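Local coordinates for d-3-phosphoglycerate dehydrogenase oxidoreductase protein (Ralstonia solanacearum, PDB 3GG9) that probably oxidises D-3-phosphoglycerate with NAD as cofactor, as a member of the D-isomer specific 2-hydroxyacid dehydrogenase family, at residues S22-D26 and H27-V31; T59-R63 and Q64-R68; A112-T115 and W116-V119; T146-P149 and P150-I154; I275-F278 and E279-I283. All coordinates share one frame; numbering follows the deposited sequence. Where two conformers were deposited one is given.

Interaction 1 (S22-D26 and H27-V31); sequences SLLQD and HEVKV
Leu24, at the start of the turn, and Val29, on the strand that follows, make the close-packed side of the contact. Methyl CD1 of Leu24 rests on CG2 of Val29 at 3.7 Å, and the two side chains cross at about a right angle. With chi1 at -60°, the leucine's CG stands opposite its own carbonyl carbon, and the branched end reaches past the turn to the valine. Leu24 suits an interior place, packing on Ile5 and on Phe317 of helix 306-324; branched Val29 suits a strand and packs on Val7 and Phe21. Between them the chain reverses through a type I beta turn from Leu24 to His27, closed by His27 N donating to Leu24 O over 3.0 Å. The donor lies well above the carbonyl plane rather than on a lone pair. The turn delivers the chain into strand 28-31, an outermost strand of the five-stranded parallel sheet, beside strand 4-7. The other side is looser and faces solvent. Here Gln25 and Asp26 are exposed, as befits polar residues at the corner of a turn. CB of Asp26 sits over one face of the His27 imidazole, near its rim, while ND1 of that ring is hydrogen-bonded to Leu3 N.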
loop_
_atom_site.group_PDB
_atom_site.type_symbol
_atom_site.label_atom_id
_atom_site.label_comp_id
_atom_site.label_asym_id
_atom_site.label_seq_id
_atom_site.Cartn_x
_atom_site.Cartn_y
_atom_site.Cartn_z
ATOM N N SER A 22 -25.400 7.875 18.012
ATOM C CA SER A 22 -26.793 8.099 18.429
ATOM C C SER A 22 -27.160 7.306 19.680
ATOM O O SER A 22 -28.175 7.596 20.332
ATOM C CB SER A 22 -27.777 7.796 17.291
ATOM O OG SER A 22 -29.103 8.145 17.675
ATOM N N LEU A 23 -26.342 6.315 20.028
ATOM C CA LEU A 23 -26.502 5.590 21.288
ATOM C C LEU A 23 -26.445 6.503 22.516
ATOM O O LEU A 23 -27.043 6.190 23.536
ATOM C CB LEU A 23 -25.452 4.482 21.442
ATOM C CG LEU A 23 -25.515 3.266 20.511
ATOM C CD1 LEU A 23 -24.266 2.401 20.689
ATOM C CD2 LEU A 23 -26.780 2.450 20.737
ATOM N N LEU A 24 -25.729 7.622 22.416
ATOM C CA LEU A 24 -25.571 8.538 23.542
ATOM C C LEU A 24 -26.553 9.726 23.523
ATOM O O LEU A 24 -26.245 10.801 24.070
ATOM C CB LEU A 24 -24.122 9.064 23.577
ATOM C CG LEU A 24 -22.980 8.045 23.726
ATOM C CD1 LEU A 24 -21.624 8.749 23.605
ATOM C CD2 LEU A 24 -23.078 7.255 25.023
ATOM N N GLN A 25 -27.728 9.518 22.926
ATOM C CA GLN A 25 -28.703 10.596 22.651
ATOM C C GLN A 25 -29.303 11.209 23.909
ATOM O O GLN A 25 -29.669 12.376 23.905
ATOM C CB GLN A 25 -29.838 10.107 21.742
ATOM C CG GLN A 25 -30.598 8.884 22.280
ATOM C CD GLN A 25 -31.738 8.451 21.372
ATOM O OE1 GLN A 25 -32.680 7.792 21.817
ATOM N NE2 GLN A 25 -31.657 8.814 20.093
ATOM N N ASP A 26 -29.369 10.415 24.971
ATOM C CA ASP A 26 -29.848 10.868 26.274
ATOM C C ASP A 26 -28.776 11.592 27.099
ATOM O O ASP A 26 -29.026 11.924 28.248
ATOM C CB ASP A 26 -30.411 9.675 27.061
ATOM C CG ASP A 26 -31.174 10.095 28.317
ATOM O OD1 ASP A 26 -31.889 11.117 28.278
ATOM O OD2 ASP A 26 -31.024 9.421 29.351
ATOM N N HIS A 27 -27.596 11.844 26.522
ATOM C CA HIS A 27 -26.454 12.391 27.278
ATOM C C HIS A 27 -25.855 13.563 26.580
ATOM O O HIS A 27 -26.078 13.758 25.388
ATOM C CB HIS A 27 -25.387 11.320 27.490
ATOM C CG HIS A 27 -25.932 10.061 28.094
ATOM N ND1 HIS A 27 -26.155 9.922 29.448
ATOM C CD2 HIS A 27 -26.374 8.918 27.522
ATOM C CE1 HIS A 27 -26.686 8.736 29.686
ATOM N NE2 HIS A 27 -26.822 8.105 28.534
ATOM N N GLU A 28 -25.084 14.345 27.333
ATOM C CA GLU A 28 -24.342 15.471 26.789
ATOM C C GLU A 28 -22.899 15.016 26.517
ATOM O O GLU A 28 -22.181 14.622 27.442
ATOM C CB GLU A 28 -24.384 16.617 27.793
ATOM C CG GLU A 28 -23.665 17.882 27.388
ATOM C CD GLU A 28 -23.620 18.912 28.526
ATOM O OE1 GLU A 28 -22.600 19.622 28.644
ATOM O OE2 GLU A 28 -24.596 19.000 29.311
ATOM N N VAL A 29 -22.492 15.046 25.248
ATOM C CA VAL A 29 -21.191 14.500 24.811
ATOM C C VAL A 29 -20.316 15.584 24.210
ATOM O O VAL A 29 -20.745 16.317 23.318
ATOM C CB VAL A 29 -21.350 13.370 23.765
ATOM C CG1 VAL A 29 -19.999 12.671 23.494
ATOM C CG2 VAL A 29 -22.356 12.357 24.218
ATOM N N LYS A 30 -19.094 15.688 24.713
ATOM C CA LYS A 30 -18.087 16.548 24.124
ATOM C C LYS A 30 -16.967 15.665 23.573
ATOM O O LYS A 30 -16.432 14.817 24.277
ATOM C CB LYS A 30 -17.540 17.539 25.163
ATOM C CG LYS A 30 -16.521 18.548 24.611
ATOM C CD LYS A 30 -17.114 19.375 23.476
ATOM C CE LYS A 30 -16.059 19.835 22.483
ATOM N NZ LYS A 30 -15.352 21.064 22.933
ATOM N N VAL A 31 -16.628 15.854 22.304
ATOM C CA VAL A 31 -15.523 15.122 21.706
ATOM C C VAL A 31 -14.380 16.110 21.529
ATOM O O VAL A 31 -14.559 17.170 20.929
ATOM C CB VAL A 31 -15.895 14.514 20.342
ATOM C CG1 VAL A 31 -14.720 13.708 19.783
ATOM C CG2 VAL A 31 -17.167 13.635 20.433
#

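Interaction 2 (T59-R63 and Q64-R68); sequences TRVTR and QLLDR
Thr62 O and Leu66 N, 3.0 Å apart, make the first full turn of helix 63-66, with a nearly straight N-H...O angle of 166°; Arg63 O receives Asp67 N one residue later. Thr62 is the N-cap. Its OG1 accepts from Leu65 N at 3.1 Å, an amide that the helix start leaves without a regular i-4 carbonyl and that finds only a weak second acceptor in Thr62 O. The torsion matters here: chi1 of 64° sets OG1 between the threonine's own N and carbonyl carbon, turned toward the first turn. On the inner side, Val61 CG1 meets Leu66 CD2 at 3.9 Å, the two side chains crossing at about a right angle, while Leu65 CD2 lies more loosely by Val61 CG2. Branched aliphatic groups suit these positions, since Leu66 continues onto Ala93 and Cys94 of helix 91-97 and Leu65 onto Leu42. Arg63 and Asp67 have opposite charges but do not pair with each other; they form salt bridges with Asp96 and Lys97 respectively. The chemistry implies a division of labour: a neutral hydroxyl caps one of the first amides of the helix, apolar branches face inward, and the charged ends tie this short helix to helix 91-97.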
loop_
_atom_site.group_PDB
_atom_site.type_symbol
_atom_site.label_atom_id
_atom_site.label_comp_id
_atom_site.label_asym_id
_atom_site.label_seq_id
_atom_site.Cartn_x
_atom_site.Cartn_y
_atom_site.Cartn_z
ATOM N N THR A 59 -4.543 8.257 25.813
ATOM C CA THR A 59 -4.428 9.001 27.076
ATOM C C THR A 59 -4.219 8.006 28.216
ATOM O O THR A 59 -4.907 6.982 28.292
ATOM C CB THR A 59 -5.679 9.897 27.341
ATOM O OG1 THR A 59 -5.652 11.016 26.451
ATOM C CG2 THR A 59 -5.699 10.448 28.779
ATOM N N ARG A 60 -3.232 8.275 29.072
ATOM C CA ARG A 60 -3.078 7.466 30.277
ATOM C C ARG A 60 -3.794 8.065 31.480
ATOM O O ARG A 60 -3.823 9.280 31.650
ATOM C CB ARG A 60 -1.619 7.137 30.617
ATOM C CG ARG A 60 -0.552 8.124 30.208
ATOM C CD ARG A 60 0.846 7.600 30.596
ATOM N NE ARG A 60 1.008 6.174 30.284
ATOM C CZ ARG A 60 1.070 5.196 31.189
ATOM N NH1 ARG A 60 0.995 5.474 32.488
ATOM N NH2 ARG A 60 1.198 3.936 30.790
ATOM N N VAL A 61 -4.377 7.199 32.300
ATOM C CA VAL A 61 -5.125 7.637 33.468
ATOM C C VAL A 61 -4.346 7.254 34.723
ATOM O O VAL A 61 -4.240 6.075 35.080
ATOM C CB VAL A 61 -6.574 7.077 33.459
ATOM C CG1 VAL A 61 -7.275 7.308 34.798
ATOM C CG2 VAL A 61 -7.375 7.732 32.331
ATOM N N THR A 62 -3.773 8.279 35.352
ATOM C CA THR A 62 -2.937 8.140 36.543
ATOM C C THR A 62 -3.744 8.415 37.823
ATOM O O THR A 62 -4.808 9.045 37.768
ATOM C CB THR A 62 -1.762 9.135 36.484
ATOM O OG1 THR A 62 -2.272 10.473 36.505
ATOM C CG2 THR A 62 -0.911 8.943 35.208
ATOM N N ARG A 63 -3.229 7.955 38.968
ATOM C CA ARG A 63 -3.760 8.327 40.292
ATOM C C ARG A 63 -3.803 9.846 40.477
ATOM O O ARG A 63 -4.781 10.375 41.017
ATOM C CB ARG A 63 -2.937 7.685 41.423
ATOM C CG ARG A 63 -3.561 7.838 42.827
ATOM C CD ARG A 63 -2.797 7.080 43.922
ATOM N NE ARG A 63 -3.002 5.629 43.876
ATOM C CZ ARG A 63 -4.009 4.976 44.460
ATOM N NH1 ARG A 63 -4.083 3.656 44.346
ATOM N NH2 ARG A 63 -4.947 5.625 45.148
ATOM N N GLN A 64 -2.756 10.531 40.010
ATOM C CA GLN A 64 -2.668 11.986 40.133
ATOM C C GLN A 64 -3.756 12.709 39.335
ATOM O O GLN A 64 -4.189 13.803 39.716
ATOM C CB GLN A 64 -1.261 12.509 39.783
ATOM C CG GLN A 64 -0.322 11.512 39.083
ATOM C CD GLN A 64 0.283 10.476 40.027
ATOM O OE1 GLN A 64 0.255 9.276 39.745
ATOM N NE2 GLN A 64 0.818 10.935 41.155
ATOM N N LEU A 65 -4.197 12.094 38.241
ATOM C CA LEU A 65 -5.306 12.625 37.474
ATOM C C LEU A 65 -6.608 12.373 38.220
ATOM O O LEU A 65 -7.408 13.293 38.384
ATOM C CB LEU A 65 -5.344 12.023 36.066
ATOM C CG LEU A 65 -6.502 12.488 35.177
ATOM C CD1 LEU A 65 -6.371 13.978 34.816
ATOM C CD2 LEU A 65 -6.599 11.584 33.939
ATOM N N LEU A 66 -6.798 11.139 38.694
ATOM C CA LEU A 66 -8.014 10.765 39.421
ATOM C C LEU A 66 -8.242 11.589 40.701
ATOM O O LEU A 66 -9.391 11.839 41.084
ATOM C CB LEU A 66 -8.028 9.269 39.718
ATOM C CG LEU A 66 -8.075 8.383 38.468
ATOM C CD1 LEU A 66 -7.606 6.981 38.783
ATOM C CD2 LEU A 66 -9.471 8.358 37.829
ATOM N N ASP A 67 -7.141 12.003 41.340
ATOM C CA ASP A 67 -7.158 12.923 42.489
ATOM C C ASP A 67 -7.792 14.263 42.144
ATOM O O ASP A 67 -8.393 14.907 43.002
ATOM C CB ASP A 67 -5.733 13.193 42.992
ATOM C CG ASP A 67 -5.112 11.998 43.693
ATOM O OD1 ASP A 67 -3.866 11.981 43.816
ATOM O OD2 ASP A 67 -5.848 11.079 44.116
ATOM N N ARG A 68 -7.649 14.677 40.888
ATOM C CA ARG A 68 -8.167 15.961 40.428
ATOM C C ARG A 68 -9.542 15.893 39.761
ATOM O O ARG A 68 -10.009 16.893 39.212
ATOM C CB ARG A 68 -7.175 16.604 39.475
ATOM C CG ARG A 68 -5.925 17.157 40.130
ATOM C CD ARG A 68 -5.168 18.009 39.115
ATOM N NE ARG A 68 -3.858 18.531 39.529
ATOM C CZ ARG A 68 -2.891 17.859 40.155
ATOM N NH1 ARG A 68 -3.019 16.575 40.488
ATOM N NH2 ARG A 68 -1.763 18.491 40.448
#

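Interaction 3 (A112-T115 and W116-V119); sequences AELT and WALV
Leu114 and Leu118, one helical turn apart, touch through their CD1 methyls at 3.9 Å, their side chains running at a slant to each other. CG of Leu114 points away from its backbone N (chi1 -168°), which carries the branch along the helix toward the next turn; its CD2 also lies 4.3 Å from CB of Ala117, a small residue in a place that the second subunit approaches with Ile126. On another face, Val119 CG2 sits 3.4 Å from Thr115 O, and Val119 CB stands over the rim of one face of the Trp116 indole. Four consecutive i to i+4 bonds hold these side chains in step, from Trp116 N to Ala112 O through Val119 N to Thr115 O at 3.0 Å. Further out, the Thr115 hydroxyl is hydrogen-bonded to Pro111 O and to OG1 of Thr250, satisfying a buried polar group. Trp116 is buried in a mixed aromatic and aliphatic cluster: its ring meets Tyr178 edge-to-face and also contacts Phe182 of its own chain and Phe182 of the second subunit. The buried carboxylate of Glu113 is gripped by Leu158 N and Lys159 N of that subunit, one oxygen to each amide. Such a buried helix, joining the Rossmann-type nucleotide-binding domain to its twin across the dimer interface, is characteristic of the D-2-hydroxyacid dehydrogenase fold.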
loop_
_atom_site.group_PDB
_atom_site.type_symbol
_atom_site.label_atom_id
_atom_site.label_comp_id
_atom_site.label_asym_id
_atom_site.label_seq_id
_atom_site.Cartn_x
_atom_site.Cartn_y
_atom_site.Cartn_z
ATOM N N ALA A 112 -4.289 -5.748 10.920
ATOM C CA ALA A 112 -3.633 -6.690 10.019
ATOM C C ALA A 112 -3.593 -6.140 8.588
ATOM O O ALA A 112 -2.569 -6.232 7.896
ATOM C CB ALA A 112 -4.361 -8.055 10.023
ATOM N N GLU A 113 -4.706 -5.586 8.126
ATOM C CA GLU A 113 -4.750 -5.053 6.778
ATOM C C GLU A 113 -3.808 -3.872 6.675
ATOM O O GLU A 113 -3.157 -3.668 5.665
ATOM C CB GLU A 113 -6.146 -4.620 6.410
ATOM C CG GLU A 113 -7.048 -5.853 6.242
ATOM C CD GLU A 113 -8.340 -5.560 5.528
ATOM O OE1 GLU A 113 -8.533 -4.412 5.107
ATOM O OE2 GLU A 113 -9.170 -6.489 5.364
ATOM N N LEU A 114 -3.760 -3.119 7.740
ATOM C CA LEU A 114 -2.873 -1.938 7.758
ATOM C C LEU A 114 -1.403 -2.357 7.667
ATOM O O LEU A 114 -0.619 -1.728 6.944
ATOM C CB LEU A 114 -3.127 -1.127 9.009
ATOM C CG LEU A 114 -2.484 0.277 9.043
ATOM C CD1 LEU A 114 -1.045 0.254 9.635
ATOM C CD2 LEU A 114 -2.506 0.964 7.648
ATOM N N THR A 115 -1.019 -3.366 8.443
ATOM C CA THR A 115 0.309 -3.988 8.318
ATOM C C THR A 115 0.683 -4.334 6.877
ATOM O O THR A 115 1.776 -4.023 6.408
ATOM C CB THR A 115 0.426 -5.262 9.215
ATOM O OG1 THR A 115 0.146 -4.897 10.564
ATOM C CG2 THR A 115 1.825 -5.868 9.131
ATOM N N TRP A 116 -0.239 -4.966 6.168
ATOM C CA TRP A 116 0.001 -5.367 4.789
ATOM C C TRP A 116 0.038 -4.205 3.824
ATOM O O TRP A 116 0.789 -4.234 2.863
ATOM C CB TRP A 116 -1.066 -6.379 4.309
ATOM C CG TRP A 116 -0.470 -7.228 3.238
ATOM C CD1 TRP A 116 -0.719 -7.162 1.905
ATOM C CD2 TRP A 116 0.561 -8.212 3.410
ATOM N NE1 TRP A 116 0.067 -8.088 1.226
ATOM C CE2 TRP A 116 0.859 -8.738 2.137
ATOM C CE3 TRP A 116 1.244 -8.714 4.528
ATOM C CZ2 TRP A 116 1.825 -9.735 1.946
ATOM C CZ3 TRP A 116 2.206 -9.699 4.339
ATOM C CH2 TRP A 116 2.481 -10.204 3.066
ATOM N N ALA A 117 -0.768 -3.186 4.089
ATOM C CA ALA A 117 -0.786 -1.973 3.282
ATOM C C ALA A 117 0.599 -1.339 3.349
ATOM O O ALA A 117 1.123 -0.881 2.345
ATOM C CB ALA A 117 -1.867 -0.996 3.829
ATOM N N LEU A 118 1.197 -1.371 4.533
ATOM C CA LEU A 118 2.566 -0.845 4.730
ATOM C C LEU A 118 3.660 -1.694 4.085
ATOM O O LEU A 118 4.601 -1.156 3.542
ATOM C CB LEU A 118 2.862 -0.673 6.217
ATOM C CG LEU A 118 2.246 0.532 6.916
ATOM C CD1 LEU A 118 2.601 0.479 8.391
ATOM C CD2 LEU A 118 2.756 1.824 6.279
ATOM N N VAL A 119 3.543 -3.019 4.176
ATOM C CA VAL A 119 4.403 -3.958 3.440
ATOM C C VAL A 119 4.434 -3.649 1.955
ATOM O O VAL A 119 5.506 -3.501 1.395
ATOM C CB VAL A 119 3.968 -5.495 3.625
ATOM C CG1 VAL A 119 4.747 -6.368 2.699
ATOM C CG2 VAL A 119 4.195 -5.926 5.047
#

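Interaction 4 (T146-P149 and P150-I154); sequences TTMP and PNFGI
Pro149 and Phe152 make the main apolar contact, their side chains lying alongside each other and pointing the same way. CD of Pro149 stands over one face of the phenyl ring, 4.2 Å from the centroid and 23° off the normal, a CH-pi contact displaced toward the rim. Proline suits it well, because the CD hydrogens next to the ring nitrogen are somewhat polarised and the rigid pyrrolidine presents them without any rotamer to freeze. Phe152 sets its CG opposite its backbone N (chi1 -163°), which turns one face of the ring to the proline's CD. Met148 adds a looser apolar touch, its CG 4.2 Å from Phe152 CD2. Among polar interactions, the backbone reverses in a type II beta turn from Pro149 to Phe152, whose closing bond, Phe152 N to Pro149 O at 3.3 Å, is weak. Pro150 fits the second position, its ring restricting phi to the value needed there, and Asn151 takes the third with the positive phi of 62° that asparagine tolerates better than most residues. A type I turn follows directly, closed by Ile154 N to Asn151 O at 3.1 Å. Arg125 approaches Phe152 as a cation-pi partner and also donates to its carbonyl oxygen. Among its neighbours, this double turn belongs to the long loop between helix 126-134 and strand 162-166; Pro149 leans on Pro243 and Thr244, while Asn151 ND2 reaches across to Ala14 O of the second subunit.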
loop_
_atom_site.group_PDB
_atom_site.type_symbol
_atom_site.label_atom_id
_atom_site.label_comp_id
_atom_site.label_asym_id
_atom_site.label_seq_id
_atom_site.Cartn_x
_atom_site.Cartn_y
_atom_site.Cartn_z
ATOM N N THR A 146 25.059 5.778 -1.957
ATOM C CA THR A 146 26.150 4.799 -2.108
ATOM C C THR A 146 26.180 3.745 -0.999
ATOM O O THR A 146 26.686 2.643 -1.205
ATOM C CB THR A 146 27.546 5.485 -2.200
ATOM O OG1 THR A 146 27.614 6.586 -1.279
ATOM C CG2 THR A 146 27.805 5.993 -3.617
ATOM N N THR A 147 25.632 4.095 0.165
ATOM C CA THR A 147 25.489 3.178 1.299
ATOM C C THR A 147 24.361 2.140 1.094
ATOM O O THR A 147 24.328 1.108 1.776
ATOM C CB THR A 147 25.233 3.959 2.615
ATOM O OG1 THR A 147 24.030 4.730 2.492
ATOM C CG2 THR A 147 26.399 4.904 2.937
ATOM N N MET A 148 23.453 2.418 0.158
ATOM C CA MET A 148 22.300 1.550 -0.132
ATOM C C MET A 148 22.576 0.533 -1.244
ATOM O O MET A 148 23.427 0.777 -2.093
ATOM C CB MET A 148 21.097 2.424 -0.493
ATOM C CG MET A 148 20.436 3.020 0.731
ATOM S SD MET A 148 19.293 4.344 0.355
ATOM C CE MET A 148 18.874 4.885 2.012
ATOM N N PRO A 149 21.849 -0.611 -1.256
ATOM C CA PRO A 149 22.015 -1.587 -2.339
ATOM C C PRO A 149 21.760 -1.005 -3.751
ATOM O O PRO A 149 21.062 0.001 -3.877
ATOM C CB PRO A 149 20.971 -2.663 -1.998
ATOM C CG PRO A 149 20.831 -2.564 -0.508
ATOM C CD PRO A 149 20.878 -1.090 -0.250
ATOM N N PRO A 150 22.374 -1.605 -4.794
ATOM C CA PRO A 150 22.094 -1.226 -6.186
ATOM C C PRO A 150 20.615 -1.413 -6.550
ATOM O O PRO A 150 20.025 -2.457 -6.239
ATOM C CB PRO A 150 22.977 -2.187 -7.001
ATOM C CG PRO A 150 23.324 -3.302 -6.056
ATOM C CD PRO A 150 23.406 -2.659 -4.718
ATOM N N ASN A 151 20.034 -0.387 -7.175
ATOM C CA ASN A 151 18.624 -0.379 -7.593
ATOM C C ASN A 151 17.644 -0.488 -6.426
ATOM O O ASN A 151 16.545 -1.020 -6.583
ATOM C CB ASN A 151 18.319 -1.486 -8.623
ATOM C CG ASN A 151 18.832 -1.165 -10.013
ATOM O OD1 ASN A 151 19.289 -0.053 -10.290
ATOM N ND2 ASN A 151 18.769 -2.152 -10.895
ATOM N N PHE A 152 18.044 0.014 -5.259
ATOM C CA PHE A 152 17.208 -0.081 -4.068
ATOM C C PHE A 152 15.966 0.798 -4.194
ATOM O O PHE A 152 14.957 0.564 -3.524
ATOM C CB PHE A 152 18.006 0.248 -2.799
ATOM C CG PHE A 152 17.345 -0.215 -1.529
ATOM C CD1 PHE A 152 16.907 -1.534 -1.389
ATOM C CD2 PHE A 152 17.145 0.668 -0.485
ATOM C CE1 PHE A 152 16.285 -1.959 -0.213
ATOM C CE2 PHE A 152 16.530 0.256 0.692
ATOM C CZ PHE A 152 16.097 -1.061 0.831
ATOM N N GLY A 153 16.034 1.788 -5.081
ATOM C CA GLY A 153 14.925 2.713 -5.324
ATOM C C GLY A 153 13.800 2.071 -6.130
ATOM O O GLY A 153 12.694 2.598 -6.200
ATOM N N ILE A 154 14.073 0.919 -6.729
ATOM C CA ILE A 154 13.113 0.191 -7.568
ATOM C C ILE A 154 12.256 -0.763 -6.735
ATOM O O ILE A 154 12.734 -1.292 -5.742
ATOM C CB ILE A 154 13.866 -0.520 -8.765
ATOM C CG1 ILE A 154 13.470 0.107 -10.096
ATOM C CG2 ILE A 154 13.631 -2.010 -8.854
ATOM C CD1 ILE A 154 14.199 1.378 -10.380
#

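Interaction 5 (I275-F278 and E279-I283); sequences IDVF and ETEPI. With GOL (glycerol), chain H.
Phe278 is the hub of this loop, with Ile283 over one face of its ring and Ile275 over the other. CG1 of Ile283 lies 4.2 Å from the ring centroid and 19° off the normal, a CH-pi contact, and the two side chains cross at about a right angle. CD1 of Ile275 sits above the opposite face near the rim, so the phenyl is clamped between aliphatic groups, while His287 meets it edge-to-face. Glu281 makes the polar half of the contact. Its chain, extended beyond CG, sends OE2 back to Phe278 N at 2.8 Å, and the bond is almost straight at 175°. OE2 uses its anti lone pair, the one pointing away from OE1, which is hydrogen-bonded to His300 ND1. A carboxylate suits this place because its two oxygens can serve the loop amide and the imidazole at once, which probably helps to hold the loop beside His300. The Glu281-His300 link is consistent with the Glu-His pair of D-2-hydroxyacid dehydrogenases. Glu279 is the exposed member: with its chain bent at chi2, it turns its two oxygens to a bound glycerol, OE1 accepting from O1 at 2.6 Å and OE2 from O2 at 2.7 Å. The third hydroxyl, O3, donates to Val277 O at 2.8 Å. A cis peptide bond precedes Pro282, and probably helps to turn the chain toward Ile283. The loop runs out of strand 272-275 toward strand 295-297 at one border of the seven-stranded parallel sheet, where Phe278 packs on Cys297, and Trp138 of the second subunit closes over Phe278, Glu281 and Ile283.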
loop_
_atom_site.group_PDB
_atom_site.type_symbol
_atom_site.label_atom_id
_atom_site.label_comp_id
_atom_site.label_asym_id
_atom_site.label_seq_id
_atom_site.Cartn_x
_atom_site.Cartn_y
_atom_site.Cartn_z
ATOM N N ILE A 275 6.791 1.796 9.830
ATOM C CA ILE A 275 6.333 1.784 11.222
ATOM C C ILE A 275 5.042 2.588 11.395
ATOM O O ILE A 275 4.806 3.577 10.698
ATOM C CB ILE A 275 7.436 2.224 12.254
ATOM C CG1 ILE A 275 7.838 3.684 12.069
ATOM C CG2 ILE A 275 8.702 1.303 12.239
ATOM C CD1 ILE A 275 7.270 4.545 13.101
ATOM N N ASP A 276 4.240 2.185 12.369
ATOM C CA ASP A 276 2.950 2.831 12.611
ATOM C C ASP A 276 2.879 3.344 14.045
ATOM O O ASP A 276 1.930 3.976 14.422
ATOM C CB ASP A 276 1.810 1.843 12.296
ATOM C CG ASP A 276 0.415 2.468 12.421
ATOM O OD1 ASP A 276 0.134 3.454 11.709
ATOM O OD2 ASP A 276 -0.414 1.955 13.223
ATOM N N VAL A 277 3.930 3.125 14.828
ATOM C CA VAL A 277 3.855 3.365 16.260
ATOM C C VAL A 277 5.135 4.042 16.736
ATOM O O VAL A 277 6.229 3.713 16.266
ATOM C CB VAL A 277 3.647 2.037 17.066
ATOM C CG1 VAL A 277 2.247 1.496 16.846
ATOM C CG2 VAL A 277 4.718 0.977 16.687
ATOM N N PHE A 278 4.974 4.980 17.658
ATOM C CA PHE A 278 6.088 5.739 18.224
ATOM C C PHE A 278 6.054 5.686 19.753
ATOM O O PHE A 278 4.995 5.457 20.337
ATOM C CB PHE A 278 5.985 7.193 17.780
ATOM C CG PHE A 278 6.167 7.398 16.300
ATOM C CD1 PHE A 278 7.413 7.772 15.785
ATOM C CD2 PHE A 278 5.096 7.243 15.420
ATOM C CE1 PHE A 278 7.589 7.982 14.425
ATOM C CE2 PHE A 278 5.262 7.432 14.045
ATOM C CZ PHE A 278 6.506 7.824 13.550
ATOM N N GLU A 279 7.202 5.927 20.400
ATOM C CA GLU A 279 7.276 5.932 21.870
ATOM C C GLU A 279 6.423 7.039 22.476
ATOM O O GLU A 279 5.809 6.868 23.526
ATOM C CB GLU A 279 8.713 6.099 22.363
ATOM C CG GLU A 279 9.616 4.912 22.122
ATOM C CD GLU A 279 10.270 4.963 20.767
ATOM O OE1 GLU A 279 10.033 5.947 20.025
ATOM O OE2 GLU A 279 11.025 4.023 20.445
ATOM N N THR A 280 6.405 8.181 21.802
ATOM C CA THR A 280 5.597 9.306 22.215
ATOM C C THR A 280 4.668 9.640 21.062
ATOM O O THR A 280 5.110 9.726 19.921
ATOM C CB THR A 280 6.500 10.522 22.550
ATOM O OG1 THR A 280 7.292 10.209 23.704
ATOM C CG2 THR A 280 5.680 11.755 22.837
ATOM N N GLU A 281 3.383 9.795 21.363
ATOM C CA GLU A 281 2.365 10.150 20.387
ATOM C C GLU A 281 1.454 11.165 21.089
ATOM O O GLU A 281 1.227 11.042 22.291
ATOM C CB GLU A 281 1.583 8.893 19.942
ATOM C CG GLU A 281 2.423 7.892 19.099
ATOM C CD GLU A 281 1.741 6.537 18.887
ATOM O OE1 GLU A 281 0.546 6.412 19.179
ATOM O OE2 GLU A 281 2.402 5.591 18.428
ATOM N N PRO A 282 0.959 12.194 20.367
ATOM C CA PRO A 282 1.185 12.517 18.964
ATOM C C PRO A 282 2.563 13.117 18.681
ATOM O O PRO A 282 3.216 13.667 19.577
ATOM C CB PRO A 282 0.083 13.531 18.649
ATOM C CG PRO A 282 -0.334 14.072 19.920
ATOM C CD PRO A 282 0.016 13.131 21.001
ATOM N N ILE A 283 2.995 12.959 17.443
ATOM C CA ILE A 283 4.224 13.559 16.935
ATOM C C ILE A 283 3.808 14.826 16.176
ATOM O O ILE A 283 3.277 14.737 15.062
ATOM C CB ILE A 283 4.969 12.569 15.984
ATOM C CG1 ILE A 283 5.363 11.271 16.713
ATOM C CG2 ILE A 283 6.190 13.234 15.328
ATOM C CD1 ILE A 283 6.639 11.379 17.522
HETATM C C1 GOL H . 10.416 5.740 16.913
HETATM O O1 GOL H . 11.403 6.176 17.828
HETATM C C2 GOL H . 10.109 4.270 17.151
HETATM O O2 GOL H . 11.204 3.615 17.763
HETATM C C3 GOL H . 9.697 3.591 15.855
HETATM O O3 GOL H . 8.751 2.582 16.116
#

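Overall arrangement
Burial separates the five contacts. Interaction 3 is fully buried, partly by the second subunit, interactions 2 and 5 are partly buried, and interactions 1 and 4 are at the surface. Interactions 1 and 2 serve the five-stranded sheet and its flanking helices; their centres are about 23 Å apart, and neither meets the second subunit. Interactions 3, 4 and 5 all do. Interactions 3 and 5 also touch each other, Leu114 CD1 lying 3.8 Å from Asp276 CG. Chemistry follows place: main-chain helix bonds and apolar packing in interaction 3, a hydroxyl cap in interaction 2, turns in interactions 1 and 4, and a side-chain carboxylate bracing a loop in interaction 5.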